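Exocyst complex component EXO70 (Saccharomyces cerevisiae, PDB 2B1E) takes part in secretion as a subunit of the exocyst complex, which tethers secretory vesicles to sites of exocytosis, and plays a role in assembling that complex. Local coordinates at residues A[98-103]-A[111-116]; A[152-157]-A[188-193]; A[91-96]-A[117-122]; A[142-147]-A[214-219]. All coordinates share one frame; numbering follows the deposited sequence.

Contact 1: residues A[98-103]-A[111-116]; sequences KPFDPQ and PFPYYE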
loop_
_atom_site.group_PDB
_atom_site.type_symbol
_atom_site.label_atom_id
_atom_site.label_comp_id
_atom_site.label_asym_id
_atom_site.label_seq_id
_atom_site.Cartn_x
_atom_site.Cartn_y
_atom_site.Cartn_z
ATOM N N LYS A 98 -29.072 12.061 -20.955
ATOM C CA LYS A 98 -29.363 12.677 -19.660
ATOM C C LYS A 98 -28.454 12.177 -18.542
ATOM O O LYS A 98 -27.912 11.070 -18.612
ATOM C CB LYS A 98 -30.822 12.425 -19.253
ATOM C CG LYS A 98 -31.843 12.646 -20.357
ATOM C CD LYS A 98 -31.770 14.045 -20.957
ATOM C CE LYS A 98 -32.833 14.213 -22.046
ATOM N NZ LYS A 98 -32.777 15.546 -22.734
ATOM N N PRO A 99 -28.273 12.992 -17.492
ATOM C CA PRO A 99 -27.425 12.591 -16.370
ATOM C C PRO A 99 -27.927 11.256 -15.829
ATOM O O PRO A 99 -29.130 10.989 -15.825
ATOM C CB PRO A 99 -27.613 13.728 -15.372
ATOM C CG PRO A 99 -27.851 14.915 -16.261
ATOM C CD PRO A 99 -28.800 14.354 -17.292
ATOM N N PHE A 100 -27.011 10.416 -15.375
ATOM C CA PHE A 100 -27.401 9.117 -14.858
ATOM C C PHE A 100 -26.427 8.677 -13.787
ATOM O O PHE A 100 -25.297 9.151 -13.742
ATOM C CB PHE A 100 -27.425 8.094 -15.997
ATOM C CG PHE A 100 -26.069 7.789 -16.563
ATOM C CD1 PHE A 100 -25.202 6.916 -15.902
ATOM C CD2 PHE A 100 -25.642 8.397 -17.734
ATOM C CE1 PHE A 100 -23.933 6.658 -16.400
ATOM C CE2 PHE A 100 -24.370 8.145 -18.243
ATOM C CZ PHE A 100 -23.515 7.275 -17.577
ATOM N N ASP A 101 -26.874 7.774 -12.922
ATOM C CA ASP A 101 -26.025 7.259 -11.860
ATOM C C ASP A 101 -25.159 6.158 -12.467
ATOM O O ASP A 101 -25.659 5.102 -12.847
ATOM C CB ASP A 101 -26.878 6.692 -10.722
ATOM C CG ASP A 101 -26.040 6.228 -9.552
ATOM O OD1 ASP A 101 -25.047 5.510 -9.788
ATOM O OD2 ASP A 101 -26.370 6.574 -8.399
ATOM N N PRO A 102 -23.843 6.400 -12.571
ATOM C CA PRO A 102 -22.889 5.438 -13.140
ATOM C C PRO A 102 -22.867 4.100 -12.396
ATOM O O PRO A 102 -22.677 3.046 -13.003
ATOM C CB PRO A 102 -21.549 6.166 -13.025
ATOM C CG PRO A 102 -21.937 7.626 -12.988
ATOM C CD PRO A 102 -23.144 7.607 -12.099
ATOM N N GLN A 103 -23.061 4.158 -11.082
ATOM C CA GLN A 103 -23.053 2.962 -10.239
ATOM C C GLN A 103 -23.968 1.867 -10.771
ATOM O O GLN A 103 -23.696 0.683 -10.577
ATOM C CB GLN A 103 -23.460 3.320 -8.808
ATOM C CG GLN A 103 -23.345 2.169 -7.829
ATOM C CD GLN A 103 -21.970 1.528 -7.852
ATOM O OE1 GLN A 103 -21.766 0.485 -8.472
ATOM N NE2 GLN A 103 -21.015 2.159 -7.186
ATOM N N PRO A 111 -22.201 -0.589 -20.700
ATOM C CA PRO A 111 -21.459 0.614 -21.101
ATOM C C PRO A 111 -22.283 1.880 -20.902
ATOM O O PRO A 111 -23.512 1.831 -20.881
ATOM C CB PRO A 111 -21.167 0.362 -22.580
ATOM C CG PRO A 111 -21.118 -1.132 -22.671
ATOM C CD PRO A 111 -22.292 -1.543 -21.816
ATOM N N PHE A 112 -21.609 3.012 -20.757
ATOM C CA PHE A 112 -22.311 4.274 -20.591
ATOM C C PHE A 112 -23.033 4.619 -21.891
ATOM O O PHE A 112 -22.726 4.071 -22.947
ATOM C CB PHE A 112 -21.329 5.389 -20.228
ATOM C CG PHE A 112 -20.699 5.227 -18.874
ATOM C CD1 PHE A 112 -21.172 4.271 -17.976
ATOM C CD2 PHE A 112 -19.650 6.052 -18.481
ATOM C CE1 PHE A 112 -20.610 4.144 -16.708
ATOM C CE2 PHE A 112 -19.081 5.932 -17.214
ATOM C CZ PHE A 112 -19.563 4.977 -16.327
ATOM N N PRO A 113 -24.018 5.520 -21.827
ATOM C CA PRO A 113 -24.732 5.879 -23.057
ATOM C C PRO A 113 -23.760 6.601 -23.982
ATOM O O PRO A 113 -22.784 7.188 -23.517
ATOM C CB PRO A 113 -25.830 6.821 -22.563
ATOM C CG PRO A 113 -26.030 6.419 -21.142
ATOM C CD PRO A 113 -24.632 6.159 -20.655
ATOM N N TYR A 114 -24.021 6.553 -25.283
ATOM C CA TYR A 114 -23.161 7.236 -26.246
ATOM C C TYR A 114 -24.010 7.663 -27.436
ATOM O O TYR A 114 -24.960 6.976 -27.796
ATOM C CB TYR A 114 -22.040 6.313 -26.721
ATOM C CG TYR A 114 -20.919 7.039 -27.436
ATOM C CD1 TYR A 114 -20.101 7.941 -26.757
ATOM C CD2 TYR A 114 -20.672 6.817 -28.788
ATOM C CE1 TYR A 114 -19.055 8.603 -27.411
ATOM C CE2 TYR A 114 -19.637 7.469 -29.452
ATOM C CZ TYR A 114 -18.833 8.357 -28.759
ATOM O OH TYR A 114 -17.803 8.985 -29.413
ATOM N N TYR A 115 -23.672 8.802 -28.036
ATOM C CA TYR A 115 -24.417 9.317 -29.182
ATOM C C TYR A 115 -24.420 8.330 -30.338
ATOM O O TYR A 115 -23.458 7.596 -30.538
ATOM C CB TYR A 115 -23.809 10.636 -29.652
ATOM C CG TYR A 115 -23.762 11.694 -28.571
ATOM C CD1 TYR A 115 -24.940 12.259 -28.069
ATOM C CD2 TYR A 115 -22.545 12.129 -28.049
ATOM C CE1 TYR A 115 -24.904 13.237 -27.069
ATOM C CE2 TYR A 115 -22.500 13.108 -27.049
ATOM C CZ TYR A 115 -23.680 13.656 -26.569
ATOM O OH TYR A 115 -23.632 14.646 -25.614
ATOM N N GLU A 116 -25.514 8.299 -31.093
ATOM C CA GLU A 116 -25.584 7.396 -32.232
ATOM C C GLU A 116 -24.708 7.989 -33.320
ATOM O O GLU A 116 -24.383 9.177 -33.279
ATOM C CB GLU A 116 -27.030 7.244 -32.716
ATOM C CG GLU A 116 -27.778 8.559 -32.861
ATOM C CD GLU A 116 -29.251 8.366 -33.195
ATOM O OE1 GLU A 116 -29.919 7.536 -32.535
ATOM O OE2 GLU A 116 -29.739 9.057 -34.112
#

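Contact 2: residues A[152-157]-A[188-193]; sequences LKCMAF and LGFIAN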
loop_
_atom_site.group_PDB
_atom_site.type_symbol
_atom_site.label_atom_id
_atom_site.label_comp_id
_atom_site.label_asym_id
_atom_site.label_seq_id
_atom_site.Cartn_x
_atom_site.Cartn_y
_atom_site.Cartn_z
ATOM N N LEU A 152 -20.430 15.998 -14.877
ATOM C CA LEU A 152 -20.386 16.393 -13.477
ATOM C C LEU A 152 -21.662 15.957 -12.750
ATOM O O LEU A 152 -21.618 15.577 -11.577
ATOM C CB LEU A 152 -20.187 17.902 -13.363
ATOM C CG LEU A 152 -18.773 18.376 -13.725
ATOM C CD1 LEU A 152 -18.729 19.896 -13.748
ATOM C CD2 LEU A 152 -17.763 17.819 -12.713
ATOM N N LYS A 153 -22.791 15.998 -13.457
ATOM C CA LYS A 153 -24.075 15.594 -12.883
ATOM C C LYS A 153 -24.097 14.085 -12.652
ATOM O O LYS A 153 -24.729 13.600 -11.716
ATOM C CB LYS A 153 -25.223 15.990 -13.815
ATOM C CG LYS A 153 -25.543 17.482 -13.825
ATOM C CD LYS A 153 -26.526 17.818 -14.938
ATOM C CE LYS A 153 -26.948 19.280 -14.899
ATOM N NZ LYS A 153 -27.796 19.577 -13.716
ATOM N N CYS A 154 -23.412 13.344 -13.515
ATOM C CA CYS A 154 -23.349 11.894 -13.373
ATOM C C CYS A 154 -22.486 11.550 -12.171
ATOM O O CYS A 154 -22.869 10.740 -11.327
ATOM C CB CYS A 154 -22.747 11.258 -14.624
ATOM S SG CYS A 154 -23.758 11.429 -16.097
ATOM N N MET A 155 -21.318 12.175 -12.097
ATOM C CA MET A 155 -20.403 11.929 -10.994
ATOM C C MET A 155 -21.005 12.396 -9.672
ATOM O O MET A 155 -20.562 11.984 -8.595
ATOM C CB MET A 155 -19.072 12.642 -11.245
ATOM C CG MET A 155 -18.319 12.152 -12.483
ATOM S SD MET A 155 -17.848 10.408 -12.421
ATOM C CE MET A 155 -16.723 10.436 -11.040
ATOM N N ALA A 156 -22.012 13.261 -9.758
ATOM C CA ALA A 156 -22.675 13.779 -8.568
ATOM C C ALA A 156 -23.351 12.650 -7.794
ATOM O O ALA A 156 -23.502 12.727 -6.578
ATOM C CB ALA A 156 -23.705 14.830 -8.965
ATOM N N PHE A 157 -23.756 11.604 -8.508
ATOM C CA PHE A 157 -24.416 10.454 -7.900
ATOM C C PHE A 157 -23.467 9.626 -7.032
ATOM O O PHE A 157 -23.906 8.918 -6.124
ATOM C CB PHE A 157 -25.013 9.559 -8.991
ATOM C CG PHE A 157 -26.269 10.102 -9.604
ATOM C CD1 PHE A 157 -27.475 10.040 -8.915
ATOM C CD2 PHE A 157 -26.250 10.684 -10.868
ATOM C CE1 PHE A 157 -28.644 10.550 -9.477
ATOM C CE2 PHE A 157 -27.413 11.196 -11.438
ATOM C CZ PHE A 157 -28.610 11.130 -10.743
ATOM N N LEU A 188 -12.939 6.698 -14.749
ATOM C CA LEU A 188 -12.117 6.075 -15.774
ATOM C C LEU A 188 -12.928 5.835 -17.047
ATOM O O LEU A 188 -12.414 5.976 -18.157
ATOM C CB LEU A 188 -11.530 4.763 -15.241
ATOM C CG LEU A 188 -10.570 4.965 -14.063
ATOM C CD1 LEU A 188 -10.184 3.622 -13.447
ATOM C CD2 LEU A 188 -9.347 5.711 -14.540
ATOM N N GLY A 189 -14.197 5.478 -16.879
ATOM C CA GLY A 189 -15.067 5.254 -18.020
ATOM C C GLY A 189 -15.352 6.567 -18.740
ATOM O O GLY A 189 -15.383 6.616 -19.968
ATOM N N PHE A 190 -15.563 7.639 -17.982
ATOM C CA PHE A 190 -15.817 8.937 -18.592
ATOM C C PHE A 190 -14.577 9.480 -19.306
ATOM O O PHE A 190 -14.684 10.089 -20.370
ATOM C CB PHE A 190 -16.306 9.942 -17.547
ATOM C CG PHE A 190 -17.768 9.804 -17.217
ATOM C CD1 PHE A 190 -18.732 9.953 -18.210
ATOM C CD2 PHE A 190 -18.182 9.513 -15.918
ATOM C CE1 PHE A 190 -20.089 9.815 -17.922
ATOM C CE2 PHE A 190 -19.544 9.373 -15.616
ATOM C CZ PHE A 190 -20.497 9.523 -16.621
ATOM N N ILE A 191 -13.402 9.258 -18.727
ATOM C CA ILE A 191 -12.170 9.731 -19.350
ATOM C C ILE A 191 -11.981 9.009 -20.677
ATOM O O ILE A 191 -11.674 9.625 -21.700
ATOM C CB ILE A 191 -10.939 9.463 -18.440
ATOM C CG1 ILE A 191 -10.910 10.482 -17.293
ATOM C CG2 ILE A 191 -9.643 9.519 -19.270
ATOM C CD1 ILE A 191 -9.904 10.145 -16.188
ATOM N N ALA A 192 -12.193 7.698 -20.647
ATOM C CA ALA A 192 -12.056 6.854 -21.820
ATOM C C ALA A 192 -13.075 7.188 -22.916
ATOM O O ALA A 192 -12.736 7.197 -24.106
ATOM C CB ALA A 192 -12.191 5.397 -21.410
ATOM N N ASN A 193 -14.313 7.465 -22.509
ATOM C CA ASN A 193 -15.384 7.792 -23.446
ATOM C C ASN A 193 -15.291 9.210 -24.021
ATOM O O ASN A 193 -15.742 9.446 -25.142
ATOM C CB ASN A 193 -16.749 7.587 -22.777
ATOM C CG ASN A 193 -17.024 6.123 -22.437
ATOM O OD1 ASN A 193 -17.940 5.812 -21.673
ATOM N ND2 ASN A 193 -16.235 5.220 -23.010
#

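Contact 3: residues A[91-96]-A[117-122]; sequences ISILNS and DQQLGA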
loop_
_atom_site.group_PDB
_atom_site.type_symbol
_atom_site.label_atom_id
_atom_site.label_comp_id
_atom_site.label_asym_id
_atom_site.label_seq_id
_atom_site.Cartn_x
_atom_site.Cartn_y
_atom_site.Cartn_z
ATOM N N ILE A 91 -26.710 21.957 -29.270
ATOM C CA ILE A 91 -26.863 21.779 -27.830
ATOM C C ILE A 91 -27.928 20.721 -27.521
ATOM O O ILE A 91 -27.807 19.942 -26.574
ATOM C CB ILE A 91 -27.255 23.127 -27.174
ATOM C CG1 ILE A 91 -26.076 24.113 -27.271
ATOM C CG2 ILE A 91 -27.629 22.918 -25.729
ATOM C CD1 ILE A 91 -26.422 25.548 -26.852
ATOM N N SER A 92 -28.975 20.690 -28.329
ATOM C CA SER A 92 -30.028 19.719 -28.114
ATOM C C SER A 92 -29.508 18.286 -28.289
ATOM O O SER A 92 -29.781 17.415 -27.464
ATOM C CB SER A 92 -31.182 19.983 -29.081
ATOM O OG SER A 92 -32.181 19.009 -28.910
ATOM N N ILE A 93 -28.766 18.040 -29.366
ATOM C CA ILE A 93 -28.222 16.710 -29.608
ATOM C C ILE A 93 -27.303 16.309 -28.457
ATOM O O ILE A 93 -27.370 15.183 -27.953
ATOM C CB ILE A 93 -27.422 16.660 -30.925
ATOM C CG1 ILE A 93 -28.366 16.825 -32.113
ATOM C CG2 ILE A 93 -26.684 15.337 -31.048
ATOM C CD1 ILE A 93 -27.671 16.791 -33.458
ATOM N N LEU A 94 -26.444 17.234 -28.040
ATOM C CA LEU A 94 -25.522 16.959 -26.949
ATOM C C LEU A 94 -26.276 16.590 -25.674
ATOM O O LEU A 94 -25.817 15.756 -24.889
ATOM C CB LEU A 94 -24.620 18.172 -26.683
ATOM C CG LEU A 94 -23.561 18.488 -27.748
ATOM C CD1 LEU A 94 -22.810 19.765 -27.386
ATOM C CD2 LEU A 94 -22.598 17.321 -27.865
ATOM N N ASN A 95 -27.439 17.198 -25.470
ATOM C CA ASN A 95 -28.210 16.897 -24.273
ATOM C C ASN A 95 -29.214 15.754 -24.433
ATOM O O ASN A 95 -30.062 15.535 -23.565
ATOM C CB ASN A 95 -28.896 18.160 -23.765
ATOM C CG ASN A 95 -27.918 19.122 -23.121
ATOM O OD1 ASN A 95 -27.427 20.059 -23.755
ATOM N ND2 ASN A 95 -27.612 18.880 -21.860
ATOM N N SER A 96 -29.110 15.019 -25.535
ATOM C CA SER A 96 -29.991 13.885 -25.766
ATOM C C SER A 96 -29.647 12.814 -24.724
ATOM O O SER A 96 -30.459 11.947 -24.415
ATOM C CB SER A 96 -29.798 13.337 -27.179
ATOM O OG SER A 96 -28.451 12.964 -27.404
ATOM N N ASP A 117 -24.315 7.160 -34.280
ATOM C CA ASP A 117 -23.462 7.597 -35.375
ATOM C C ASP A 117 -24.018 8.808 -36.122
ATOM O O ASP A 117 -23.277 9.739 -36.444
ATOM C CB ASP A 117 -23.248 6.443 -36.357
ATOM C CG ASP A 117 -22.260 5.407 -35.845
ATOM O OD1 ASP A 117 -21.958 5.397 -34.634
ATOM O OD2 ASP A 117 -21.788 4.597 -36.663
ATOM N N GLN A 118 -25.317 8.799 -36.408
ATOM C CA GLN A 118 -25.912 9.918 -37.122
ATOM C C GLN A 118 -25.809 11.217 -36.310
ATOM O O GLN A 118 -25.621 12.290 -36.883
ATOM C CB GLN A 118 -27.373 9.616 -37.476
ATOM C CG GLN A 118 -27.549 8.361 -38.327
ATOM C CD GLN A 118 -27.797 7.095 -37.496
ATOM O OE1 GLN A 118 -27.364 6.990 -36.344
ATOM N NE2 GLN A 118 -28.489 6.124 -38.093
ATOM N N GLN A 119 -25.930 11.125 -34.987
ATOM C CA GLN A 119 -25.822 12.319 -34.148
ATOM C C GLN A 119 -24.370 12.815 -34.197
ATOM O O GLN A 119 -24.122 14.014 -34.289
ATOM C CB GLN A 119 -26.227 12.021 -32.696
ATOM C CG GLN A 119 -27.717 11.700 -32.496
ATOM C CD GLN A 119 -28.044 11.372 -31.053
ATOM O OE1 GLN A 119 -27.324 10.603 -30.407
ATOM N NE2 GLN A 119 -29.133 11.943 -30.538
ATOM N N LEU A 120 -23.415 11.887 -34.144
ATOM C CA LEU A 120 -22.003 12.256 -34.211
ATOM C C LEU A 120 -21.771 12.986 -35.533
ATOM O O LEU A 120 -21.049 13.990 -35.591
ATOM C CB LEU A 120 -21.118 11.004 -34.115
ATOM C CG LEU A 120 -21.141 10.287 -32.759
ATOM C CD1 LEU A 120 -20.435 8.950 -32.862
ATOM C CD2 LEU A 120 -20.479 11.166 -31.699
ATOM N N GLY A 121 -22.404 12.482 -36.589
ATOM C CA GLY A 121 -22.280 13.110 -37.891
ATOM C C GLY A 121 -22.743 14.557 -37.855
ATOM O O GLY A 121 -22.046 15.452 -38.340
ATOM N N ALA A 122 -23.927 14.784 -37.288
ATOM C CA ALA A 122 -24.498 16.125 -37.177
ATOM C C ALA A 122 -23.636 17.045 -36.311
ATOM O O ALA A 122 -23.438 18.216 -36.637
ATOM C CB ALA A 122 -25.922 16.048 -36.593
HETATM O O HOH W 1 -28.158 10.107 -27.543
#

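Contact 4: residues A[142-147]-A[214-219]; sequences ILVGER and SQILSP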
loop_
_atom_site.group_PDB
_atom_site.type_symbol
_atom_site.label_atom_id
_atom_site.label_comp_id
_atom_site.label_asym_id
_atom_site.label_seq_id
_atom_site.Cartn_x
_atom_site.Cartn_y
_atom_site.Cartn_z
ATOM N N ILE A 142 -19.042 25.808 -26.255
ATOM C CA ILE A 142 -20.375 25.232 -26.072
ATOM C C ILE A 142 -20.247 23.717 -25.915
ATOM O O ILE A 142 -20.851 23.124 -25.012
ATOM C CB ILE A 142 -21.305 25.564 -27.277
ATOM C CG1 ILE A 142 -21.731 27.027 -27.203
ATOM C CG2 ILE A 142 -22.562 24.673 -27.252
ATOM C CD1 ILE A 142 -22.324 27.572 -28.485
ATOM N N LEU A 143 -19.455 23.090 -26.785
ATOM C CA LEU A 143 -19.241 21.650 -26.697
ATOM C C LEU A 143 -18.696 21.312 -25.311
ATOM O O LEU A 143 -19.272 20.505 -24.581
ATOM C CB LEU A 143 -18.240 21.176 -27.753
ATOM C CG LEU A 143 -17.793 19.705 -27.673
ATOM C CD1 LEU A 143 -18.997 18.780 -27.811
ATOM C CD2 LEU A 143 -16.773 19.401 -28.783
ATOM N N VAL A 144 -17.582 21.941 -24.957
ATOM C CA VAL A 144 -16.938 21.714 -23.664
ATOM C C VAL A 144 -17.892 21.948 -22.501
ATOM O O VAL A 144 -17.990 21.122 -21.593
ATOM C CB VAL A 144 -15.716 22.642 -23.488
ATOM C CG1 VAL A 144 -15.228 22.608 -22.046
ATOM C CG2 VAL A 144 -14.619 22.218 -24.436
ATOM N N GLY A 145 -18.588 23.077 -22.542
ATOM C CA GLY A 145 -19.517 23.421 -21.481
ATOM C C GLY A 145 -20.619 22.401 -21.283
ATOM O O GLY A 145 -20.907 22.013 -20.155
ATOM N N GLU A 146 -21.232 21.958 -22.374
ATOM C CA GLU A 146 -22.315 20.990 -22.281
ATOM C C GLU A 146 -21.852 19.619 -21.791
ATOM O O GLU A 146 -22.523 18.994 -20.971
ATOM C CB GLU A 146 -23.021 20.844 -23.631
ATOM C CG GLU A 146 -23.802 22.076 -24.076
ATOM C CD GLU A 146 -24.759 22.589 -23.008
ATOM O OE1 GLU A 146 -25.628 21.818 -22.547
ATOM O OE2 GLU A 146 -24.643 23.774 -22.629
ATOM N N ARG A 147 -20.713 19.154 -22.289
ATOM C CA ARG A 147 -20.189 17.860 -21.885
ATOM C C ARG A 147 -19.768 17.818 -20.419
ATOM O O ARG A 147 -20.140 16.898 -19.694
ATOM C CB ARG A 147 -19.005 17.458 -22.771
ATOM C CG ARG A 147 -19.389 17.077 -24.198
ATOM C CD ARG A 147 -20.310 15.865 -24.206
ATOM N NE ARG A 147 -19.726 14.749 -23.468
ATOM C CZ ARG A 147 -20.380 13.636 -23.147
ATOM N NH1 ARG A 147 -21.652 13.482 -23.499
ATOM N NH2 ARG A 147 -19.766 12.681 -22.468
ATOM N N SER A 214 -8.872 18.262 -22.774
ATOM C CA SER A 214 -8.356 18.797 -21.517
ATOM C C SER A 214 -9.412 19.647 -20.808
ATOM O O SER A 214 -9.694 19.452 -19.626
ATOM C CB SER A 214 -7.104 19.644 -21.769
ATOM O OG SER A 214 -6.685 20.305 -20.582
ATOM N N GLN A 215 -10.005 20.581 -21.540
ATOM C CA GLN A 215 -11.026 21.458 -20.982
ATOM C C GLN A 215 -12.230 20.720 -20.407
ATOM O O GLN A 215 -12.876 21.202 -19.476
ATOM C CB GLN A 215 -11.489 22.445 -22.051
ATOM C CG GLN A 215 -10.463 23.524 -22.340
ATOM C CD GLN A 215 -10.934 24.484 -23.399
ATOM O OE1 GLN A 215 -10.822 24.212 -24.596
ATOM N NE2 GLN A 215 -11.488 25.608 -22.966
ATOM N N ILE A 216 -12.532 19.552 -20.960
ATOM C CA ILE A 216 -13.661 18.760 -20.488
ATOM C C ILE A 216 -13.281 17.901 -19.283
ATOM O O ILE A 216 -14.059 17.761 -18.342
ATOM C CB ILE A 216 -14.202 17.837 -21.622
ATOM C CG1 ILE A 216 -14.865 18.690 -22.709
ATOM C CG2 ILE A 216 -15.200 16.832 -21.064
ATOM C CD1 ILE A 216 -15.237 17.915 -23.952
ATOM N N LEU A 217 -12.080 17.337 -19.305
ATOM C CA LEU A 217 -11.626 16.471 -18.219
ATOM C C LEU A 217 -11.066 17.188 -16.987
ATOM O O LEU A 217 -11.171 16.678 -15.872
ATOM C CB LEU A 217 -10.576 15.488 -18.745
ATOM C CG LEU A 217 -10.963 14.543 -19.890
ATOM C CD1 LEU A 217 -9.774 13.654 -20.227
ATOM C CD2 LEU A 217 -12.144 13.689 -19.487
ATOM N N SER A 218 -10.479 18.365 -17.173
ATOM C CA SER A 218 -9.894 19.086 -16.044
ATOM C C SER A 218 -10.838 19.315 -14.866
ATOM O O SER A 218 -10.457 19.100 -13.713
ATOM C CB SER A 218 -9.297 20.414 -16.515
ATOM O OG SER A 218 -8.160 20.168 -17.327
ATOM N N PRO A 219 -12.075 19.763 -15.133
ATOM C CA PRO A 219 -13.022 19.993 -14.036
ATOM C C PRO A 219 -13.255 18.697 -13.263
ATOM O O PRO A 219 -13.349 18.697 -12.035
ATOM C CB PRO A 219 -14.277 20.457 -14.762
ATOM C CG PRO A 219 -13.721 21.159 -15.958
ATOM C CD PRO A 219 -12.637 20.227 -16.412
#

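Contact 1: residues A[98-103]-A[111-116]
F100 and F112 meet in a T-shaped pair: the rim of the F100 ring points into one face of F112, with the ring centroids 5.3 Å apart and the planes inclined at 63°. The leading atom is F100 CZ, which lies 3.7 Å from F112 CG, so that it sits over the root of the F112 ring and not over its middle. F100 reaches this place with CG lodged between its own backbone N and carbonyl carbon (chi1 67°), a rotamer that throws the ring across the gap toward 111-116. F112 has CG beside its backbone N (chi1 -67°), and its side chain crosses that of F100 at about a right angle. At the far end of F112, CZ touches P102 CB at 4.0 Å, while the P113 ring comes at F100 from the opposing direction and packs obliquely against it. No hydrogen bond joins the two segments; aromatic and proline carbons do the work. Behind the pair stands helix 180-201, whose F190 meets both phenylalanines, and C154 of helix 136-155 also touches F100. This is an edge-to-face aromatic pair with flanking prolines, joining the loops around the short helix 102-108 in the all-helical Exo70 fold.

Contact 2: residues A[152-157]-A[188-193]
Part of the helix-to-helix packing of the Exo70 rod, this buried contact sets the F190 ring of helix 180-201 against two sulfur-bearing side chains near the C-terminal end of helix 136-155. C154 and M155 are neighbours in sequence; C154 bears on CZ and M155 on CD2, and both come near CE2 between them. C154 comes in through its CB, 3.5 Å from F190 CZ, and its SG lies 3.8 Å from that same CZ, a Cys sulfur-aromatic contact. M155 meets the neighbouring ring atoms: its SD approaches F190 CD2 to 3.6 Å in a Met-aromatic contact. Both sulfurs arrive obliquely, 65° off the ring normal for C154 SG and 71° for M155 SD. The methionine chain is bent at chi2 and chi3, which folds the thioether back alongside the ring, and M155 and F190 slide past each other in opposite directions. The two segments share no hydrogen bond. Toward the N-terminal end of helix 180-201, M155 also packs on Y183, A186 and L187. F190 extends the cluster to P102 at the start of helix 102-108 and to F112 in the loop beyond it, so helices 136-155 and 180-201 share a core with that short helix.

Contact 3: residues A[91-96]-A[117-122]
The flat group here is the Q119 carboxamide, whose NE2 faces S96 while OE1 reaches it only through a water. The NE2 gives a weak hydrogen bond to S96 OG, long at 3.4 Å and bent to 127°; the water donates to S96 OG at 2.9 Å and to Q119 OE1 at 3.0 Å. The stronger protein partner of OE1 is the backbone N of E116, the N-cap residue of helix 117-132, as in one half of a capping box; together these bonds should limit the rotation of the amide. I93 CG2 lies beside the aliphatic root of the glutamine, 3.7 Å from Q119 CB. The chain of Q119 is extended beyond CG (chi2 178°), which carries the amide past I93 to the serine. S96 OG, placed between its backbone N and carbonyl carbon (chi1 57°), also donates to I93 O at 2.5 Å, in the carbonyl plane; I93 O accepts from S96 N as well. One turn farther along helix 117-132, A122 CB meets I93 CD1 at 3.7 Å. Nearby, L94 and I93 also touch L123. The arrangement is a helix-helix interface with an apolar centre and a polar, water-bridged border, joining the C-terminal end of helix 66-94 to the first turns of helix 117-132 in the all-helical rod.

Contact 4: residues A[142-147]-A[214-219]
V144 and I216 lie against each other obliquely, while V144 and Q215 cross at about a right angle, so one valine bears on two successive residues of the facing helix. The two valine methyls divide the work. V144 CG1, anti to its own backbone nitrogen (chi1 168°), rests 3.7 Å from Q215 CB, and V144 CG2 lies 3.9 Å from I216 CG1. The isoleucine also reaches the backbone beneath, its CG1 3.8 Å from V144 CA. Extended through chi2 (171°), I216 ends in CD1, which meets R147 CB at 4.0 Å one turn farther along helix 136-155. R147 offers this isoleucine just the base of its side chain; bends at chi2 and chi3 lead the guanidinium elsewhere, to a salt bridge with E194 and a hydrogen bond with Y115. The amide of Q215 likewise turns to Q140, leaving its CB to meet the valine. The short segments run nearly parallel, 9.0 Å apart at closest approach, with a crossing angle of -26°. Helix 180-201 lies beside this interface, E194 touching I216 and L217 and L201 touching L143. Through I142, L143 and E146, helix 136-155 also packs on helix 66-94, placing it between that helix and helix 209-233.

In the fold
All four contacts lie on one side of the chain's centre, within the N-terminal part of the elongated helical rod. Along the sequence, contact 1 is nested in the loop closed by contact 3; both close before contacts 2 and 4 open, and contact 2 is nested within contact 4. Helix 136-155 is shared by contacts 2 and 4, whose centres are about 12 Å apart. Contacts 1 and 2 are closer, about 9 Å between centres, whereas contacts 2 and 3 do not touch, their centres being about 19 Å apart. Y115 of contact 1 probably hydrogen-bonds to L94 of contact 3 and R147 of contact 4, so a loop residue ties to two of the helices used by the others.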